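Local coordinates for protein ylmH (Streptococcus pneumoniae, PDB 2FPH) that is a cell division protein that probably binds RNA or another nucleic acid through an RRM-like domain, at residues A[33-37]-A[116-120]; A[67-71]-A[82-86]; A[63-67]-A[119-123]. All coordinates share one frame; numbering follows the deposited sequence. Where two conformers were deposited one is given.

Contact 1: A[33-37]-A[116-120]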
ATOM      1  N   THR A  33      -0.218  -8.401   2.718  1.00 13.11           N
ATOM      2  CA  THR A  33      -1.074  -7.512   3.445  1.00 13.62           C
ATOM      3  C   THR A  33      -1.612  -6.398   2.573  1.00 13.38           C
ATOM      4  O   THR A  33      -1.098  -6.117   1.441  1.00 13.21           O
ATOM      5  CB  THR A  33      -0.342  -6.832   4.628  1.00 13.59           C
ATOM      6  OG1 THR A  33       0.606  -5.822   4.139  1.00 11.44           O
ATOM      7  CG2 THR A  33       0.370  -7.814   5.448  1.00 14.07           C
ATOM      8  N   PRO A  34      -2.611  -5.692   3.074  1.00 13.10           N
ATOM      9  CA  PRO A  34      -3.008  -4.447   2.423  1.00 13.07           C
ATOM     10  C   PRO A  34      -1.966  -3.379   2.664  1.00 12.55           C
ATOM     11  O   PRO A  34      -0.988  -3.584   3.388  1.00 12.86           O
ATOM     12  CB  PRO A  34      -4.269  -4.052   3.173  1.00 14.92           C
ATOM     13  CG  PRO A  34      -4.604  -5.162   4.036  1.00 16.69           C
ATOM     14  CD  PRO A  34      -3.447  -5.994   4.241  1.00 13.63           C
ATOM     15  N   PHE A  35      -2.225  -2.172   2.154  1.00 12.47           N
ATOM     16  CA  PHE A  35      -1.347  -1.069   2.561  1.00 12.53           C
ATOM     17  C   PHE A  35      -1.508  -0.732   4.055  1.00 13.96           C
ATOM     18  O   PHE A  35      -2.637  -0.605   4.559  1.00 12.92           O
ATOM     19  CB  PHE A  35      -1.557   0.158   1.720  1.00 12.52           C
ATOM     20  CG  PHE A  35      -1.001   0.047   0.337  1.00 11.39           C
ATOM     21  CD1 PHE A  35       0.325   0.412   0.112  1.00 11.80           C
ATOM     22  CD2 PHE A  35      -1.760  -0.364  -0.731  1.00 12.45           C
ATOM     23  CE1 PHE A  35       0.887   0.385  -1.150  1.00 14.61           C
ATOM     24  CE2 PHE A  35      -1.183  -0.422  -2.040  1.00 13.98           C
ATOM     25  CZ  PHE A  35       0.157  -0.002  -2.227  1.00 11.76           C
ATOM     26  N   ILE A  36      -0.363  -0.598   4.717  1.00 13.87           N
ATOM     27  CA  ILE A  36      -0.271  -0.228   6.143  1.00 14.93           C
ATOM     28  C   ILE A  36       0.718   0.894   6.349  1.00 14.97           C
ATOM     29  O   ILE A  36       1.576   1.170   5.491  1.00 15.57           O
ATOM     30  CB  ILE A  36       0.138  -1.500   6.979  1.00 14.39           C
ATOM     31  CG1 ILE A  36       1.513  -2.061   6.602  1.00 15.51           C
ATOM     32  CG2 ILE A  36      -0.920  -2.594   6.864  1.00 13.90           C
ATOM     33  CD1 ILE A  36       1.975  -3.223   7.510  1.00 13.73           C
ATOM     34  N   ASN A  37       0.577   1.604   7.468  1.00 15.64           N
ATOM     35  CA  ASN A  37       1.430   2.745   7.787  1.00 15.76           C
ATOM     36  C   ASN A  37       2.746   2.320   8.444  1.00 16.72           C
ATOM     37  O   ASN A  37       2.955   1.131   8.708  1.00 15.74           O
ATOM     38  CB  ASN A  37       0.616   3.822   8.558  1.00 17.55           C
ATOM     39  CG  ASN A  37       0.338   3.443   9.994  1.00 16.12           C
ATOM     40  OD1 ASN A  37       1.104   2.730  10.637  1.00 15.32           O
ATOM     41  ND2 ASN A  37      -0.737   4.002  10.543  1.00 19.73           N
ATOM     42  N   ARG A 116      -8.679   3.344   2.107  1.00 25.70           N
ATOM     43  CA  ARG A 116      -7.280   3.711   2.227  1.00 23.77           C
ATOM     44  C   ARG A 116      -6.384   2.489   2.045  1.00 22.45           C
ATOM     45  O   ARG A 116      -5.263   2.621   1.587  1.00 20.73           O
ATOM     46  CB  ARG A 116      -6.964   4.347   3.617  1.00 24.87           C
ATOM     47  CG  ARG A 116      -6.304   3.270   4.544  0.50 28.24           C
ATOM     48  CD  ARG A 116      -6.118   3.669   6.017  0.50 32.84           C
ATOM     49  NE  ARG A 116      -5.967   2.496   6.905  0.50 34.64           N
ATOM     50  CZ  ARG A 116      -6.924   1.604   7.158  0.50 36.68           C
ATOM     51  NH1 ARG A 116      -8.131   1.721   6.609  0.50 37.72           N
ATOM     52  NH2 ARG A 116      -6.682   0.580   7.970  0.50 36.26           N
ATOM     53  N   LYS A 117      -6.843   1.328   2.482  1.00 20.62           N
ATOM     54  CA  LYS A 117      -5.986   0.120   2.454  1.00 20.61           C
ATOM     55  C   LYS A 117      -5.660  -0.395   1.036  1.00 18.87           C
ATOM     56  O   LYS A 117      -4.760  -1.306   0.877  1.00 15.65           O
ATOM     57  CB  LYS A 117      -6.587  -1.036   3.267  1.00 22.67           C
ATOM     58  CG  LYS A 117      -6.399  -0.923   4.762  1.00 28.01           C
ATOM     59  CD  LYS A 117      -5.707  -2.114   5.418  1.00 30.93           C
ATOM     60  CE  LYS A 117      -4.613  -1.772   6.441  1.00 26.89           C
ATOM     61  NZ  LYS A 117      -4.732  -2.648   7.677  1.00 34.80           N
ATOM     62  N   LEU A 118      -6.363   0.128   0.015  1.00 18.93           N
ATOM     63  CA  LEU A 118      -6.184  -0.362  -1.385  1.00 18.28           C
ATOM     64  C   LEU A 118      -5.145   0.460  -2.162  1.00 16.49           C
ATOM     65  O   LEU A 118      -4.844   0.148  -3.317  1.00 15.91           O
ATOM     66  CB  LEU A 118      -7.495  -0.337  -2.224  1.00 20.38           C
ATOM     67  CG  LEU A 118      -8.653  -1.194  -1.692  1.00 23.56           C
ATOM     68  CD1 LEU A 118      -9.871  -0.981  -2.560  1.00 25.17           C
ATOM     69  CD2 LEU A 118      -8.213  -2.660  -1.671  1.00 28.41           C
ATOM     70  N   PHE A 119      -4.600   1.477  -1.537  1.00 15.30           N
ATOM     71  CA  PHE A 119      -3.565   2.305  -2.142  1.00 14.13           C
ATOM     72  C   PHE A 119      -2.626   2.815  -1.080  1.00 15.32           C
ATOM     73  O   PHE A 119      -2.949   2.800   0.120  1.00 15.78           O
ATOM     74  CB  PHE A 119      -4.125   3.467  -2.976  1.00 14.59           C
ATOM     75  CG  PHE A 119      -4.951   4.486  -2.239  1.00 15.26           C
ATOM     76  CD1 PHE A 119      -6.285   4.228  -1.935  1.00 17.64           C
ATOM     77  CD2 PHE A 119      -4.410   5.717  -1.849  1.00 14.79           C
ATOM     78  CE1 PHE A 119      -7.020   5.125  -1.210  1.00 17.34           C
ATOM     79  CE2 PHE A 119      -5.176   6.637  -1.179  1.00 19.09           C
ATOM     80  CZ  PHE A 119      -6.488   6.347  -0.864  1.00 17.54           C
ATOM     81  N   GLY A 120      -1.481   3.282  -1.544  1.00 14.70           N
ATOM     82  CA  GLY A 120      -0.443   3.752  -0.650  1.00 16.13           C
ATOM     83  C   GLY A 120      -0.280   5.243  -0.839  1.00 17.10           C
ATOM     84  O   GLY A 120      -1.249   5.995  -0.757  1.00 18.32           O
TER
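The F35 ring lies with one face over the backbone of F119 and G120. CD2 of F35 comes 3.3 Å from F119 C, toward the rim of the ring, while G120 N sits over its centre. G120 CA also makes a CH-pi contact, 3.8 Å from the ring centroid and 22° off the normal. CG of F35 is anti to the carbonyl carbon (chi1 -73°), which turns the ring onto the start of strand 119-123. At the ring edge, near its plane, is K117 O. That oxygen accepts a hydrogen bond from F35 N (3.0 Å, 157° at the hydrogen). The loop between strand 31-32 and helix 38-50 is thus joined to an outermost strand of the five-stranded antiparallel sheet in the RRM-like part of the chain. The F119 side chain leaves the backbone away from the loop and packs on H101, I104 and L105 of helix 97-105 and on I131 and I133. K117 reaches across P34 and I36, its chain bent at chi2, chi3 and chi4. Its CD packs tightly on P34 CB, 3.3 Å away. Farther out, K117 CE lies 3.0 Å from F35 O and touches I36 CG2. W20 of helix 11-27 also touches P34.

Contact 2: A[67-71]-A[82-86]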
ATOM      1  N   VAL A  67       3.115   1.001   2.963  1.00 13.04           N
ATOM      2  CA  VAL A  67       3.758  -0.186   2.429  1.00 11.96           C
ATOM      3  C   VAL A  67       2.843  -1.363   2.427  1.00 12.11           C
ATOM      4  O   VAL A  67       1.843  -1.392   3.120  1.00 13.87           O
ATOM      5  CB  VAL A  67       5.074  -0.539   3.198  1.00 13.19           C
ATOM      6  CG1 VAL A  67       6.051   0.549   3.101  1.00 11.93           C
ATOM      7  CG2 VAL A  67       4.788  -0.856   4.648  1.00 11.96           C
ATOM      8  N   ARG A  68       3.171  -2.357   1.619  1.00 12.67           N
ATOM      9  CA  ARG A  68       2.576  -3.688   1.798  1.00 11.33           C
ATOM     10  C   ARG A  68       3.645  -4.653   2.254  1.00 11.64           C
ATOM     11  O   ARG A  68       4.856  -4.486   1.982  1.00 11.14           O
ATOM     12  CB  ARG A  68       1.927  -4.197   0.507  1.00 10.27           C
ATOM     13  CG  ARG A  68       0.927  -3.296  -0.115  1.00 11.75           C
ATOM     14  CD  ARG A  68       0.220  -3.842  -1.362  1.00 12.77           C
ATOM     15  NE  ARG A  68      -0.695  -4.930  -1.033  1.00 12.72           N
ATOM     16  CZ  ARG A  68      -1.424  -5.581  -1.903  1.00 13.31           C
ATOM     17  NH1 ARG A  68      -1.307  -5.288  -3.164  1.00 15.16           N
ATOM     18  NH2 ARG A  68      -2.323  -6.491  -1.512  1.00 14.59           N
ATOM     19  N   VAL A  69       3.233  -5.668   3.012  1.00 12.02           N
ATOM     20  CA  VAL A  69       4.170  -6.579   3.597  1.00 11.71           C
ATOM     21  C   VAL A  69       3.866  -7.967   3.149  1.00 12.08           C
ATOM     22  O   VAL A  69       2.692  -8.385   3.012  1.00 10.99           O
ATOM     23  CB  VAL A  69       4.148  -6.469   5.195  1.00 13.06           C
ATOM     24  CG1 VAL A  69       4.804  -7.618   5.929  1.00 15.39           C
ATOM     25  CG2 VAL A  69       4.765  -5.136   5.692  1.00 16.20           C
ATOM     26  N   LEU A  70       4.928  -8.710   2.950  1.00 13.35           N
ATOM     27  CA  LEU A  70       4.769 -10.120   2.627  1.00 15.15           C
ATOM     28  C   LEU A  70       5.259 -10.944   3.799  1.00 16.19           C
ATOM     29  O   LEU A  70       6.368 -10.747   4.309  1.00 15.38           O
ATOM     30  CB  LEU A  70       5.553 -10.399   1.379  1.00 15.33           C
ATOM     31  CG  LEU A  70       4.980 -10.088   0.039  1.00 17.72           C
ATOM     32  CD1 LEU A  70       6.105 -10.070  -0.968  1.00 19.20           C
ATOM     33  CD2 LEU A  70       3.888 -11.223  -0.186  1.00 16.02           C
ATOM     34  N   LEU A  71       4.425 -11.878   4.262  1.00 17.02           N
ATOM     35  CA  LEU A  71       4.785 -12.826   5.331  1.00 17.88           C
ATOM     36  C   LEU A  71       4.962 -14.182   4.672  1.00 18.99           C
ATOM     37  O   LEU A  71       4.099 -14.548   3.887  1.00 17.66           O
ATOM     38  CB  LEU A  71       3.660 -12.849   6.371  1.00 18.17           C
ATOM     39  CG  LEU A  71       3.418 -11.527   7.140  1.00 18.86           C
ATOM     40  CD1 LEU A  71       2.127 -11.434   7.946  1.00 21.48           C
ATOM     41  CD2 LEU A  71       4.533 -11.277   8.070  1.00 22.36           C
ATOM     42  N   ASP A  82       5.851  -9.569  -6.270  1.00 17.78           N
ATOM     43  CA  ASP A  82       5.060 -10.289  -5.279  1.00 16.59           C
ATOM     44  C   ASP A  82       4.268  -9.314  -4.361  1.00 16.46           C
ATOM     45  O   ASP A  82       3.337  -9.718  -3.707  1.00 15.92           O
ATOM     46  CB  ASP A  82       5.961 -11.165  -4.439  1.00 16.09           C
ATOM     47  CG  ASP A  82       6.559 -12.302  -5.222  1.00 19.64           C
ATOM     48  OD1 ASP A  82       5.814 -12.908  -6.017  1.00 24.08           O
ATOM     49  OD2 ASP A  82       7.738 -12.676  -5.036  1.00 20.72           O
ATOM     50  N   PHE A  83       4.647  -8.022  -4.322  1.00 14.92           N
ATOM     51  CA  PHE A  83       3.837  -7.043  -3.583  1.00 13.91           C
ATOM     52  C   PHE A  83       2.591  -6.486  -4.320  1.00 14.34           C
ATOM     53  O   PHE A  83       1.701  -5.796  -3.724  1.00 14.13           O
ATOM     54  CB  PHE A  83       4.693  -5.839  -3.134  1.00 14.93           C
ATOM     55  CG  PHE A  83       5.804  -6.188  -2.203  1.00 14.76           C
ATOM     56  CD1 PHE A  83       5.566  -6.388  -0.856  1.00 13.43           C
ATOM     57  CD2 PHE A  83       7.114  -6.335  -2.666  1.00 13.80           C
ATOM     58  CE1 PHE A  83       6.560  -6.711  -0.003  1.00 13.21           C
ATOM     59  CE2 PHE A  83       8.144  -6.673  -1.776  1.00 14.56           C
ATOM     60  CZ  PHE A  83       7.853  -6.836  -0.422  1.00 13.84           C
ATOM     61  N   GLU A  84       2.494  -6.792  -5.603  1.00 14.99           N
ATOM     62  CA  GLU A  84       1.297  -6.452  -6.392  1.00 14.80           C
ATOM     63  C   GLU A  84       0.992  -4.945  -6.281  1.00 15.61           C
ATOM     64  O   GLU A  84      -0.149  -4.542  -6.000  1.00 17.30           O
ATOM     65  CB  GLU A  84       0.112  -7.331  -5.966  1.00 16.16           C
ATOM     66  CG  GLU A  84       0.293  -8.806  -6.303  1.00 20.28           C
ATOM     67  CD  GLU A  84      -0.871  -9.707  -5.982  1.00 21.82           C
ATOM     68  OE1 GLU A  84      -1.992  -9.248  -5.721  1.00 21.41           O
ATOM     69  OE2 GLU A  84      -0.647 -10.944  -5.954  1.00 27.94           O
ATOM     70  N   ILE A  85       2.030  -4.124  -6.464  1.00 15.69           N
ATOM     71  CA  ILE A  85       1.900  -2.655  -6.427  1.00 15.53           C
ATOM     72  C   ILE A  85       2.166  -2.091  -7.798  1.00 17.57           C
ATOM     73  O   ILE A  85       3.164  -2.465  -8.435  1.00 18.22           O
ATOM     74  CB  ILE A  85       2.871  -2.018  -5.378  1.00 14.57           C
ATOM     75  CG1 ILE A  85       2.509  -2.494  -3.952  1.00 16.95           C
ATOM     76  CG2 ILE A  85       2.722  -0.490  -5.365  1.00 17.82           C
ATOM     77  CD1 ILE A  85       3.595  -2.210  -2.939  1.00 18.31           C
ATOM     78  N   SER A  86       1.276  -1.195  -8.251  1.00 17.57           N
ATOM     79  CA  SER A  86       1.396  -0.519  -9.552  1.00 18.72           C
ATOM     80  C   SER A  86       1.669   0.968  -9.264  1.00 17.98           C
ATOM     81  O   SER A  86       1.118   1.522  -8.298  1.00 18.25           O
ATOM     82  CB  SER A  86       0.072  -0.661 -10.287  1.00 19.28           C
ATOM     83  OG  SER A  86       0.081  -0.184 -11.619  1.00 23.21           O
TER
HETATM   84  O   HOH W   1      -3.003  -7.418  -4.378  1.00 21.61           O
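The L70 side chain lies over one face of the F83 ring. Its CD1 makes a CH-pi contact, 3.6 Å from the ring centroid and 15° off the normal. The methyl is displaced toward the rim and is nearest to CE1 of F83. With chi1 near -62° the F83 ring leans toward strand 69-72. V69 CA is at the ring edge, near its plane. F61 meets the same ring edge-to-face. L70 CD1 also touches D82 CB at 3.6 Å, L70 meeting D82 nearly perpendicular. This half is apolar and close, with L70 and F83 buried.

The other half is built around R68 and is looser and wetter. The R68 and I85 side chains lie alongside each other and run opposite ways, with R68 CD 3.7 Å from I85 CG1. The arginine then bends at chi3 (70°), which takes the guanidinium past the turn at 83-84. NH1 of R68 lies 3.1 Å from F83 O. E84 O is at the guanidinium edge, in its plane, 3.2 Å from NH1. Water 1 is also at this edge and accepts from R68 NH1. E84 OE1 is 2.5 Å from the oxygen of water 1, which is unusually short, so a water bridge between the two charged groups is doubtful. R68 NE bonds T33 O, while NH1 faces the 83-84 carbonyls.

The arrangement joins two antiparallel sheets. Strand 69-72 is the middle strand of the three-stranded sheet in the N-terminal YlmH region. Strand 85-91, entered through the turn, is the central strand of the five-stranded sheet in the RRM-like domain.

Contact 3: A[63-67]-A[119-123]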
ATOM      1  N   SER A  63      11.106   3.149  -1.609  1.00 21.22           N
ATOM      2  CA  SER A  63      10.908   3.909  -0.384  1.00 22.92           C
ATOM      3  C   SER A  63       9.538   4.541  -0.429  1.00 20.85           C
ATOM      4  O   SER A  63       9.146   5.158  -1.417  1.00 21.30           O
ATOM      5  CB  SER A  63      11.953   5.024  -0.149  1.00 24.41           C
ATOM      6  OG  SER A  63      13.234   4.690  -0.666  1.00 31.98           O
ATOM      7  N   SER A  64       8.841   4.427   0.684  1.00 19.78           N
ATOM      8  CA  SER A  64       7.507   4.921   0.747  1.00 18.74           C
ATOM      9  C   SER A  64       7.073   5.018   2.155  1.00 18.61           C
ATOM     10  O   SER A  64       7.728   4.497   3.067  1.00 20.80           O
ATOM     11  CB  SER A  64       6.557   4.052  -0.070  1.00 19.05           C
ATOM     12  OG  SER A  64       6.516   2.755   0.467  1.00 21.03           O
ATOM     13  N   GLU A  65       6.010   5.754   2.372  1.00 17.92           N
ATOM     14  CA  GLU A  65       5.425   5.779   3.711  1.00 19.02           C
ATOM     15  C   GLU A  65       4.493   4.589   3.955  1.00 17.91           C
ATOM     16  O   GLU A  65       4.746   3.733   4.818  1.00 18.43           O
ATOM     17  CB  GLU A  65       4.742   7.112   3.983  1.00 21.36           C
ATOM     18  CG  GLU A  65       5.740   8.278   4.095  1.00 27.24           C
ATOM     19  CD  GLU A  65       7.032   7.957   4.875  1.00 32.31           C
ATOM     20  OE1 GLU A  65       6.965   7.755   6.120  1.00 36.71           O
ATOM     21  OE2 GLU A  65       8.147   7.928   4.256  1.00 32.45           O
ATOM     22  N   TYR A  66       3.438   4.524   3.178  1.00 15.81           N
ATOM     23  CA  TYR A  66       2.557   3.338   3.135  1.00 13.50           C
ATOM     24  C   TYR A  66       3.258   2.201   2.412  1.00 13.57           C
ATOM     25  O   TYR A  66       3.839   2.365   1.345  1.00 13.70           O
ATOM     26  CB  TYR A  66       1.205   3.690   2.505  1.00 12.93           C
ATOM     27  CG  TYR A  66       0.536   4.704   3.364  1.00 18.37           C
ATOM     28  CD1 TYR A  66       0.025   4.369   4.602  1.00 25.20           C
ATOM     29  CD2 TYR A  66       0.512   6.032   2.986  1.00 21.96           C
ATOM     30  CE1 TYR A  66      -0.547   5.380   5.445  1.00 26.01           C
ATOM     31  CE2 TYR A  66      -0.004   7.031   3.818  1.00 25.86           C
ATOM     32  CZ  TYR A  66      -0.533   6.705   5.005  1.00 26.31           C
ATOM     33  OH  TYR A  66      -1.025   7.730   5.758  1.00 31.31           O
ATOM     34  N   VAL A  67       3.115   1.001   2.963  1.00 13.04           N
ATOM     35  CA  VAL A  67       3.758  -0.186   2.429  1.00 11.96           C
ATOM     36  C   VAL A  67       2.843  -1.363   2.427  1.00 12.11           C
ATOM     37  O   VAL A  67       1.843  -1.392   3.120  1.00 13.87           O
ATOM     38  CB  VAL A  67       5.074  -0.539   3.198  1.00 13.19           C
ATOM     39  CG1 VAL A  67       6.051   0.549   3.101  1.00 11.93           C
ATOM     40  CG2 VAL A  67       4.788  -0.856   4.648  1.00 11.96           C
ATOM     41  N   PHE A 119      -4.600   1.477  -1.537  1.00 15.30           N
ATOM     42  CA  PHE A 119      -3.565   2.305  -2.142  1.00 14.13           C
ATOM     43  C   PHE A 119      -2.626   2.815  -1.080  1.00 15.32           C
ATOM     44  O   PHE A 119      -2.949   2.800   0.120  1.00 15.78           O
ATOM     45  CB  PHE A 119      -4.125   3.467  -2.976  1.00 14.59           C
ATOM     46  CG  PHE A 119      -4.951   4.486  -2.239  1.00 15.26           C
ATOM     47  CD1 PHE A 119      -6.285   4.228  -1.935  1.00 17.64           C
ATOM     48  CD2 PHE A 119      -4.410   5.717  -1.849  1.00 14.79           C
ATOM     49  CE1 PHE A 119      -7.020   5.125  -1.210  1.00 17.34           C
ATOM     50  CE2 PHE A 119      -5.176   6.637  -1.179  1.00 19.09           C
ATOM     51  CZ  PHE A 119      -6.488   6.347  -0.864  1.00 17.54           C
ATOM     52  N   GLY A 120      -1.481   3.282  -1.544  1.00 14.70           N
ATOM     53  CA  GLY A 120      -0.443   3.752  -0.650  1.00 16.13           C
ATOM     54  C   GLY A 120      -0.280   5.243  -0.839  1.00 17.10           C
ATOM     55  O   GLY A 120      -1.249   5.995  -0.757  1.00 18.32           O
ATOM     56  N   ASP A 121       0.943   5.636  -1.133  1.00 16.89           N
ATOM     57  CA  ASP A 121       1.313   7.021  -1.203  1.00 19.31           C
ATOM     58  C   ASP A 121       0.734   7.688  -2.408  1.00 20.44           C
ATOM     59  O   ASP A 121       0.669   7.112  -3.515  1.00 19.49           O
ATOM     60  CB  ASP A 121       2.840   7.160  -1.317  1.00 20.05           C
ATOM     61  CG  ASP A 121       3.595   6.753  -0.062  1.00 18.22           C
ATOM     62  OD1 ASP A 121       3.019   6.439   0.985  1.00 21.56           O
ATOM     63  OD2 ASP A 121       4.831   6.825  -0.040  1.00 22.91           O
ATOM     64  N   ILE A 122       0.324   8.932  -2.206  1.00 22.03           N
ATOM     65  CA  ILE A 122       0.047   9.839  -3.322  1.00 23.18           C
ATOM     66  C   ILE A 122       1.186  10.868  -3.301  1.00 24.23           C
ATOM     67  O   ILE A 122       1.479  11.449  -2.258  1.00 25.39           O
ATOM     68  CB  ILE A 122      -1.312  10.516  -3.128  1.00 22.95           C
ATOM     69  CG1 ILE A 122      -2.491   9.552  -3.276  1.00 22.97           C
ATOM     70  CG2 ILE A 122      -1.493  11.724  -4.077  1.00 20.92           C
ATOM     71  CD1 ILE A 122      -3.722  10.113  -2.515  1.00 23.80           C
ATOM     72  N   LEU A 123       1.823  11.049  -4.453  1.00 26.24           N
ATOM     73  CA  LEU A 123       3.066  11.769  -4.612  1.00 27.56           C
ATOM     74  C   LEU A 123       2.861  12.936  -5.567  1.00 30.28           C
ATOM     75  O   LEU A 123       2.301  12.763  -6.677  1.00 26.92           O
ATOM     76  CB  LEU A 123       4.119  10.869  -5.223  1.00 27.51           C
ATOM     77  CG  LEU A 123       4.346   9.550  -4.513  1.00 26.84           C
ATOM     78  CD1 LEU A 123       5.146   8.685  -5.454  1.00 26.41           C
ATOM     79  CD2 LEU A 123       5.067   9.769  -3.209  1.00 25.99           C
TER
HETATM   80  O   HOH W   2       2.932   3.502  -1.068  1.00 18.15           O
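S64 brings its CB to within 3.3 Å of D121 OD2, at the start of a short run of loop that wraps the aspartate carboxylate. The hydroxyl of S64 turns back on its own segment and lies 2.8 Å from Y66 O. E65 follows and gives its backbone N-H to D121 OD2 (2.9 Å, 163° at the hydrogen). This bond uses the syn lone pair of OD2. E65 CB rests beside D121 OD1, but the glutamate side chain leads away from the strand. Y66 adds a second backbone bond, from its N to D121 OD1 at 2.9 Å. Here the donor is on the syn side but 26° out of the carboxylate plane. Two consecutive N-H groups thus grip both oxygens of one buried aspartate, hold it against rotation and probably stabilise its charge. The pairing ties the loop between strands 54-57 and 69-72 to strand 119-123, an outermost strand of the RRM-like sheet. The Y66 ring meets the carboxylate at a slant, its plane steeply turned (77°) against it, with Y66 CD2 3.2 Å from D121 OD1. Y66 CB packs on G120 CA at 3.6 Å. Water 2 completes the junction, accepting from D121 N and donating to Y66 O.

In the fold
All three contacts join the N-terminal YlmH region to the RRM-like domain. Contacts 1 and 3 both use G120, near the start of strand 119-123, and their centres are about 8 Å apart. Contact 2 reaches strand 85-91 of the same five-stranded sheet. Its centre is about 9 Å from that of contact 1 and about 11 Å from that of contact 3. Segment 33-37, a loop, and segment 67-71, which enters strand 69-72, are tied directly: I36 N to V67 O, 2.8 Å, a probable hydrogen bond. The segments of contacts 2 and 3 overlap at V67. N37 CB packs on Y66 CE1, linking contact 1 to contact 3.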